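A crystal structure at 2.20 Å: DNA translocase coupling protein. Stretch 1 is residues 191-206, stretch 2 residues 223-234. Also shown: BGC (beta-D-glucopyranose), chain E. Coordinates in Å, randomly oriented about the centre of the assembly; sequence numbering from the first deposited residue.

Stretch 1, residues 191-206: LFKYLVDENAKRLKLL
Stretch 2 223-234: GEELKRIIVVID

Residues 191-206 are helical throughout, with phi/psi near -65/-41 and regular i to i-4 backbone hydrogen bonds, such as E198 N to Y194 O at 2.8 Å. The helix extends beyond this stretch at both ends. Stretch 2 opens with G223 at -84/0, is extended from E224 (-118/93) onward, and becomes a strand at 229-233, with phi/psi near -110/120. Helix and strand run roughly antiparallel, at 150° between their N-to-C directions. Their axes approach to 11.8 Å. The register is set by two CA pairs: L195 CA lies 8.9 Å from I229 CA, and R202 CA lies 8.4 Å from L226 CA. The contact buries 517 Å² in all.

Apolar packing dominates the strand end. I229, V231 and I233 direct their CA-to-CB bonds toward the helix, while that of I230 points away, as strand alternation requires. I229 and I233 are m,t; V231 is t. L195, also m,t, points toward the strand and packs against two of its residues. L195 CD2 is 3.9 Å from I229 CG2, and L195 CD1 is 3.7 Å from V231 CG2. F192 (chi1 m, chi2 -74°) starts sideways, but its ring reaches the strand. F192 CZ lies 3.8 Å from I233 CD1, which sits at the ring edge, and 4.2 Å from V231 CG1. These branched and aromatic side chains are buried and need no polar partner here.

A second apolar contact lies at the loop. L205 and L226, both m,t and both pointing toward the opposing stretch, meet with L205 CD1 4.0 Å from L226 CD1.

R202 provides the polar link. Its side chain is extended (m,t,t, chi3 180°), long enough to carry the guanidinium to the loop backbone. R202 NH1 and NH2 both donate to K227 O, at 2.9 and 2.8 Å. The carbonyl lies near the guanidinium plane, so one acceptor serves two donors. The faces are covered by apolar groups: I229 CD1 over one, 3.5 Å from R202 NH2, and L226 CB over the opposite one, 4.1 Å from R202 CZ. K227 needs only its backbone for this link; its side-chain end leads away.

Within the helix, E198 (t,p, chi3 24°) steadies the arginine. R202 NE donates to E198 OE2 at 2.9 Å in a salt bridge, one turn apart. R202 NH2 adds a weak hydrogen bond to E198 OE2 at 3.4 Å. E198 also packs its aliphatic part on the strand, with E198 CG 3.9 Å from I229 CD1.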

# COMPACT_ATOMS: atom_id res chain seq x y z
N LEU A 191 0.66 -7.83 24.92
CA LEU A 191 1.36 -8.20 23.68
C LEU A 191 2.48 -7.24 23.37
O LEU A 191 3.59 -7.68 23.12
CB LEU A 191 0.41 -8.28 22.47
CG LEU A 191 1.12 -8.41 21.08
CD1 LEU A 191 1.87 -9.74 20.98
CD2 LEU A 191 0.12 -8.21 19.90
N PHE A 192 2.20 -5.93 23.37
CA PHE A 192 3.19 -4.92 22.99
C PHE A 192 4.32 -4.76 24.02
O PHE A 192 5.44 -4.43 23.62
CB PHE A 192 2.53 -3.58 22.63
CG PHE A 192 1.95 -3.66 21.24
CD1 PHE A 192 2.78 -3.64 20.12
CD2 PHE A 192 0.58 -3.80 21.04
CE1 PHE A 192 2.25 -3.72 18.83
CE2 PHE A 192 0.04 -3.91 19.75
CZ PHE A 192 0.88 -3.88 18.65
N LYS A 193 4.03 -5.00 25.30
CA LYS A 193 5.06 -4.99 26.34
C LYS A 193 5.97 -6.23 26.13
O LYS A 193 7.18 -6.11 26.20
CB LYS A 193 4.41 -4.97 27.74
CG LYS A 193 5.40 -5.10 28.91
CD LYS A 193 6.39 -3.96 28.93
CE LYS A 193 7.08 -3.89 30.27
NZ LYS A 193 8.54 -3.65 30.12
N TYR A 194 5.40 -7.38 25.77
CA TYR A 194 6.18 -8.57 25.45
C TYR A 194 7.11 -8.32 24.22
O TYR A 194 8.28 -8.71 24.26
CB TYR A 194 5.24 -9.76 25.17
CG TYR A 194 5.96 -10.89 24.45
CD1 TYR A 194 6.90 -11.68 25.12
CD2 TYR A 194 5.76 -11.11 23.10
CE1 TYR A 194 7.59 -12.69 24.45
CE2 TYR A 194 6.44 -12.13 22.42
CZ TYR A 194 7.38 -12.89 23.10
OH TYR A 194 8.08 -13.86 22.42
N LEU A 195 6.56 -7.76 23.11
CA LEU A 195 7.29 -7.52 21.87
C LEU A 195 8.42 -6.52 22.06
O LEU A 195 9.49 -6.71 21.49
CB LEU A 195 6.34 -7.03 20.77
CG LEU A 195 5.29 -8.00 20.22
CD1 LEU A 195 4.28 -7.23 19.36
CD2 LEU A 195 5.93 -9.15 19.43
N VAL A 196 8.20 -5.48 22.87
CA VAL A 196 9.23 -4.48 23.20
C VAL A 196 10.38 -5.13 24.03
O VAL A 196 11.55 -4.83 23.79
CB VAL A 196 8.57 -3.24 23.87
CG1 VAL A 196 9.43 -2.62 24.96
CG2 VAL A 196 8.22 -2.22 22.82
N ASP A 197 10.04 -6.02 24.97
CA ASP A 197 11.02 -6.78 25.76
C ASP A 197 11.74 -7.79 24.85
O ASP A 197 12.95 -7.96 24.99
CB ASP A 197 10.33 -7.53 26.91
CG ASP A 197 9.77 -6.63 28.00
OD1 ASP A 197 9.99 -5.40 27.94
OD2 ASP A 197 9.07 -7.16 28.90
N GLU A 198 11.01 -8.48 23.94
CA GLU A 198 11.62 -9.45 23.02
C GLU A 198 12.59 -8.72 22.08
O GLU A 198 13.67 -9.24 21.79
CB GLU A 198 10.56 -10.26 22.23
CG GLU A 198 11.15 -11.22 21.20
CD GLU A 198 11.94 -12.42 21.72
OE1 GLU A 198 11.69 -12.83 22.87
OE2 GLU A 198 12.78 -12.97 20.96
N ASN A 199 12.22 -7.51 21.64
CA ASN A 199 13.08 -6.68 20.81
C ASN A 199 14.36 -6.31 21.59
O ASN A 199 15.46 -6.44 21.05
CB ASN A 199 12.34 -5.41 20.37
CG ASN A 199 13.17 -4.66 19.35
OD1 ASN A 199 13.37 -5.11 18.24
ND2 ASN A 199 13.73 -3.54 19.70
N ALA A 200 14.21 -5.89 22.86
CA ALA A 200 15.34 -5.51 23.74
C ALA A 200 16.30 -6.69 23.94
O ALA A 200 17.49 -6.49 23.80
CB ALA A 200 14.85 -4.94 25.09
N LYS A 201 15.78 -7.91 24.13
CA LYS A 201 16.57 -9.14 24.27
C LYS A 201 17.36 -9.48 22.98
O LYS A 201 18.53 -9.87 23.06
CB LYS A 201 15.71 -10.33 24.71
CG LYS A 201 15.16 -10.17 26.13
CD LYS A 201 14.01 -11.14 26.46
CE LYS A 201 14.49 -12.41 27.12
NZ LYS A 201 13.40 -13.41 27.25
N ARG A 202 16.75 -9.23 21.82
CA ARG A 202 17.36 -9.47 20.50
C ARG A 202 18.45 -8.46 20.22
O ARG A 202 19.52 -8.87 19.77
CB ARG A 202 16.30 -9.46 19.40
CG ARG A 202 15.41 -10.69 19.46
CD ARG A 202 14.44 -10.77 18.28
NE ARG A 202 13.64 -11.99 18.41
CZ ARG A 202 13.01 -12.60 17.42
NH1 ARG A 202 13.06 -12.11 16.18
NH2 ARG A 202 12.32 -13.70 17.65
N LEU A 203 18.24 -7.17 20.57
CA LEU A 203 19.27 -6.13 20.40
C LEU A 203 20.50 -6.47 21.25
O LEU A 203 21.63 -6.28 20.81
CB LEU A 203 18.76 -4.74 20.82
CG LEU A 203 17.78 -4.01 19.92
CD1 LEU A 203 17.33 -2.71 20.59
CD2 LEU A 203 18.41 -3.66 18.58
N LYS A 204 20.27 -7.01 22.46
CA LYS A 204 21.31 -7.40 23.42
C LYS A 204 22.14 -8.55 22.81
O LYS A 204 23.37 -8.49 22.82
CB LYS A 204 20.61 -7.83 24.74
CG LYS A 204 21.51 -8.10 25.92
CD LYS A 204 20.66 -8.46 27.18
CE LYS A 204 21.51 -8.76 28.40
NZ LYS A 204 22.34 -10.00 28.21
N LEU A 205 21.47 -9.55 22.20
CA LEU A 205 22.12 -10.68 21.53
C LEU A 205 22.98 -10.23 20.34
O LEU A 205 24.11 -10.70 20.18
CB LEU A 205 21.10 -11.74 21.10
CG LEU A 205 20.42 -12.55 22.23
CD1 LEU A 205 19.26 -13.39 21.68
CD2 LEU A 205 21.45 -13.46 22.97
N LEU A 206 22.49 -9.25 19.56
CA LEU A 206 23.23 -8.67 18.42
C LEU A 206 24.47 -7.91 18.87
O LEU A 206 25.53 -8.14 18.29
CB LEU A 206 22.32 -7.77 17.57
CG LEU A 206 21.09 -8.47 16.96
CD1 LEU A 206 20.25 -7.50 16.14
CD2 LEU A 206 21.49 -9.66 16.11
N GLY A 223 21.74 -24.54 18.01
CA GLY A 223 20.49 -24.76 18.73
C GLY A 223 19.67 -23.55 19.14
O GLY A 223 18.63 -23.70 19.79
N GLU A 224 20.15 -22.33 18.80
CA GLU A 224 19.46 -21.09 19.17
C GLU A 224 19.03 -20.34 17.90
O GLU A 224 19.82 -19.59 17.30
CB GLU A 224 20.35 -20.22 20.10
CG GLU A 224 19.64 -19.79 21.37
CD GLU A 224 18.91 -18.46 21.30
OE1 GLU A 224 17.87 -18.40 20.60
OE2 GLU A 224 19.36 -17.49 21.95
N GLU A 225 17.79 -20.60 17.47
CA GLU A 225 17.25 -19.97 16.26
C GLU A 225 16.13 -19.03 16.60
O GLU A 225 15.06 -19.46 17.05
CB GLU A 225 16.82 -21.03 15.23
CG GLU A 225 16.63 -20.47 13.82
CD GLU A 225 16.42 -21.50 12.72
OE1 GLU A 225 15.70 -22.49 12.95
OE2 GLU A 225 16.98 -21.30 11.62
N LEU A 226 16.40 -17.72 16.44
CA LEU A 226 15.41 -16.68 16.65
C LEU A 226 14.59 -16.64 15.36
O LEU A 226 15.15 -16.71 14.28
CB LEU A 226 16.07 -15.30 16.89
CG LEU A 226 16.97 -15.16 18.10
CD1 LEU A 226 17.72 -13.82 18.05
CD2 LEU A 226 16.19 -15.26 19.38
N LYS A 227 13.30 -16.59 15.49
CA LYS A 227 12.42 -16.57 14.33
C LYS A 227 11.90 -15.17 14.07
O LYS A 227 11.67 -14.41 15.03
CB LYS A 227 11.23 -17.51 14.57
CG LYS A 227 11.61 -18.99 14.74
CD LYS A 227 10.35 -19.86 14.68
CE LYS A 227 10.63 -21.33 14.90
NZ LYS A 227 11.22 -21.97 13.70
N ARG A 228 11.63 -14.85 12.79
CA ARG A 228 10.97 -13.60 12.41
C ARG A 228 9.59 -13.56 13.09
O ARG A 228 8.89 -14.57 13.11
CB ARG A 228 10.78 -13.52 10.88
CG ARG A 228 10.09 -12.22 10.43
CD ARG A 228 10.13 -11.95 8.93
NE ARG A 228 11.49 -12.09 8.41
CZ ARG A 228 12.44 -11.18 8.50
NH1 ARG A 228 12.19 -10.00 9.05
NH2 ARG A 228 13.66 -11.44 8.06
N ILE A 229 9.24 -12.41 13.67
CA ILE A 229 7.93 -12.18 14.26
C ILE A 229 7.16 -11.16 13.38
O ILE A 229 7.66 -10.06 13.13
CB ILE A 229 8.01 -11.67 15.73
CG1 ILE A 229 8.62 -12.76 16.66
CG2 ILE A 229 6.62 -11.25 16.22
CD1 ILE A 229 9.13 -12.24 18.05
N ILE A 230 5.95 -11.52 12.90
CA ILE A 230 5.11 -10.60 12.14
C ILE A 230 3.91 -10.18 12.99
O ILE A 230 3.25 -11.02 13.60
CB ILE A 230 4.74 -11.09 10.71
CG1 ILE A 230 3.90 -9.99 9.95
CG2 ILE A 230 4.08 -12.49 10.71
CD1 ILE A 230 3.21 -10.38 8.67
N VAL A 231 3.69 -8.88 13.09
CA VAL A 231 2.61 -8.30 13.88
C VAL A 231 1.68 -7.59 12.91
O VAL A 231 2.09 -6.62 12.26
CB VAL A 231 3.15 -7.33 14.96
CG1 VAL A 231 2.03 -6.87 15.89
CG2 VAL A 231 4.30 -7.95 15.75
N VAL A 232 0.46 -8.07 12.79
CA VAL A 232 -0.50 -7.50 11.85
C VAL A 232 -1.51 -6.72 12.65
O VAL A 232 -2.16 -7.28 13.52
CB VAL A 232 -1.17 -8.58 10.95
CG1 VAL A 232 -2.08 -7.93 9.89
CG2 VAL A 232 -0.13 -9.47 10.29
N ILE A 233 -1.60 -5.43 12.38
CA ILE A 233 -2.55 -4.56 13.07
C ILE A 233 -3.57 -4.23 12.00
O ILE A 233 -3.28 -3.50 11.05
CB ILE A 233 -1.81 -3.32 13.65
CG1 ILE A 233 -0.76 -3.74 14.74
CG2 ILE A 233 -2.79 -2.26 14.16
CD1 ILE A 233 0.28 -2.68 15.09
N ASP A 234 -4.77 -4.81 12.13
CA ASP A 234 -5.86 -4.61 11.17
C ASP A 234 -6.26 -3.15 11.06
O ASP A 234 -6.52 -2.68 9.96
CB ASP A 234 -7.08 -5.46 11.54
CG ASP A 234 -8.18 -5.39 10.48
OD1 ASP A 234 -8.00 -6.02 9.40
OD2 ASP A 234 -9.19 -4.70 10.72
C2 BGC E . 4.35 -15.45 24.29
C3 BGC E . 4.28 -15.05 25.76
C4 BGC E . 3.72 -13.63 25.89
C5 BGC E . 2.38 -13.53 25.18
C6 BGC E . 1.83 -12.12 25.14
C1 BGC E . 2.96 -15.31 23.67
O1 BGC E . 3.00 -15.67 22.33
O2 BGC E . 4.81 -16.79 24.17
O3 BGC E . 5.57 -15.14 26.35
O4 BGC E . 3.56 -13.27 27.25
O5 BGC E . 2.51 -13.96 23.81
O6 BGC E . 0.61 -12.07 24.42